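Local coordinates for protein SusD homolog (Bacteroides thetaiotaomicron VPI-5482, PDB 3IHV) that probably binds sugars at the bacterial outer membrane, as a member of the SusD family of glycan-capturing proteins, at residues Y507-E510 against G511-E514. Numbering follows the deposited sequence.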
loop_
_atom_site.group_PDB
_atom_site.type_symbol
_atom_site.label_atom_id
_atom_site.label_comp_id
_atom_site.label_asym_id
_atom_site.label_seq_id
_atom_site.Cartn_x
_atom_site.Cartn_y
_atom_site.Cartn_z
ATOM N N TYR A 507 8.255 19.693 10.701
ATOM C CA TYR A 507 8.904 19.893 9.394
ATOM C C TYR A 507 8.004 19.889 8.169
ATOM O O TYR A 507 8.407 20.381 7.112
ATOM C CB TYR A 507 9.920 18.762 9.228
ATOM C CG TYR A 507 10.909 18.662 10.368
ATOM C CD1 TYR A 507 11.974 19.552 10.455
ATOM C CD2 TYR A 507 10.783 17.686 11.348
ATOM C CE1 TYR A 507 12.859 19.476 11.464
ATOM C CE2 TYR A 507 11.713 17.579 12.366
ATOM C CZ TYR A 507 12.749 18.476 12.406
ATOM O OH TYR A 507 13.682 18.456 13.407
ATOM N N THR A 508 6.801 19.301 8.280
ATOM C CA THR A 508 5.876 19.187 7.139
ATOM C C THR A 508 5.489 20.566 6.656
ATOM O O THR A 508 5.051 21.421 7.443
ATOM C CB THR A 508 4.623 18.379 7.487
ATOM O OG1 THR A 508 5.038 17.058 7.877
ATOM C CG2 THR A 508 3.674 18.269 6.303
ATOM N N GLU A 509 5.689 20.794 5.366
ATOM C CA GLU A 509 5.500 22.116 4.772
ATOM C C GLU A 509 4.443 22.076 3.700
ATOM O O GLU A 509 4.467 21.254 2.794
ATOM C CB GLU A 509 6.843 22.603 4.225
ATOM C CG GLU A 509 6.852 24.014 3.622
ATOM C CD GLU A 509 8.256 24.491 3.206
ATOM O OE1 GLU A 509 9.285 23.918 3.667
ATOM O OE2 GLU A 509 8.314 25.470 2.424
ATOM N N GLU A 510 3.510 23.009 3.775
ATOM C CA GLU A 510 2.423 23.039 2.826
ATOM C C GLU A 510 2.968 23.409 1.466
ATOM O O GLU A 510 3.746 24.325 1.347
ATOM C CB GLU A 510 1.383 24.076 3.243
ATOM C CG GLU A 510 0.118 23.974 2.436
ATOM C CD GLU A 510 -0.963 24.882 2.958
ATOM O OE1 GLU A 510 -0.666 25.914 3.615
ATOM O OE2 GLU A 510 -2.131 24.541 2.718
ATOM N N GLY A 511 2.558 22.688 0.431
ATOM C CA GLY A 511 3.053 22.985 -0.913
ATOM C C GLY A 511 4.393 22.325 -1.223
ATOM O O GLY A 511 4.923 22.513 -2.320
ATOM N N LYS A 512 4.925 21.552 -0.283
ATOM C CA LYS A 512 6.163 20.829 -0.499
ATOM C C LYS A 512 5.931 19.333 -0.371
ATOM O O LYS A 512 6.094 18.565 -1.342
ATOM C CB LYS A 512 7.232 21.297 0.516
ATOM C CG LYS A 512 8.575 20.571 0.392
ATOM C CD LYS A 512 9.589 21.093 1.352
ATOM C CE LYS A 512 10.893 20.313 1.237
ATOM N NZ LYS A 512 11.913 20.880 2.152
ATOM N N HIS A 513 5.488 18.918 0.823
ATOM C CA HIS A 513 5.477 17.496 1.186
ATOM C C HIS A 513 4.333 16.659 0.608
ATOM O O HIS A 513 4.248 15.484 0.901
ATOM C CB HIS A 513 5.673 17.299 2.710
ATOM C CG HIS A 513 7.051 17.672 3.173
ATOM N ND1 HIS A 513 7.323 18.817 3.904
ATOM C CD2 HIS A 513 8.254 17.083 2.947
ATOM C CE1 HIS A 513 8.624 18.906 4.114
ATOM N NE2 HIS A 513 9.216 17.873 3.534
ATOM N N GLU A 514 3.528 17.249 -0.249
ATOM C CA GLU A 514 2.528 16.505 -1.014
ATOM C C GLU A 514 3.206 15.712 -2.158
ATOM O O GLU A 514 2.553 14.885 -2.795
ATOM C CB GLU A 514 1.459 17.394 -1.604
ATOM C CG GLU A 514 0.735 18.270 -0.594
ATOM C CD GLU A 514 1.463 19.546 -0.276
ATOM O OE1 GLU A 514 2.450 19.843 -0.979
ATOM O OE2 GLU A 514 1.041 20.247 0.679
HETATM O O HOH W 1 2.551 19.109 3.039
HETATM O O HOH W 2 10.635 21.870 4.376
#
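His513 and Glu509 grip each other twice across a tight bend. The backbone N of Glu509 donates to His513 ND1 (3.0 Å), lying within 7° of the imidazole plane at the edge of the ring, while His513 N returns a nearly linear bond to Glu509 O (3.2 Å). His513 CG sits beside its own backbone N (chi1 -69°), which turns the ring back toward the incoming chain and brings CE1 to 3.3 Å from Tyr507 O. Lys512 CG lies over the centre of one face of the ring, and the ring of the C-terminal residue, Trp535, meets it almost at right angles. With a leucine in place of His513, the amide of Glu509 would probably be left without its acceptor and the bend would lose a clasp on this side. The bend itself is a type II beta turn with Glu510 and Gly511 at its corners, closed by Lys512 N to Glu509 O (3.1 Å); it reverses the loop joining helices 504-507 and 520-525 in the SusD-family fold. Glycine suits its corner, because a CB there would collide with Glu510 O. A bend at chi2 (84°) brings the Glu514 carboxylate back to the turn, where OE2 accepts Gly511 N through its syn lone pair (2.9 Å). Toward solvent the fit slackens. Glu509 and Lys512 extend their side chains obliquely past each other, OE1 remaining 4.3 Å from NZ, too far for a salt bridge, and a water spans the two charged ends. The CA-CB bond of Glu510 points away from the turn, and its side chain is exposed, touching Tyr480 of helix 479-493.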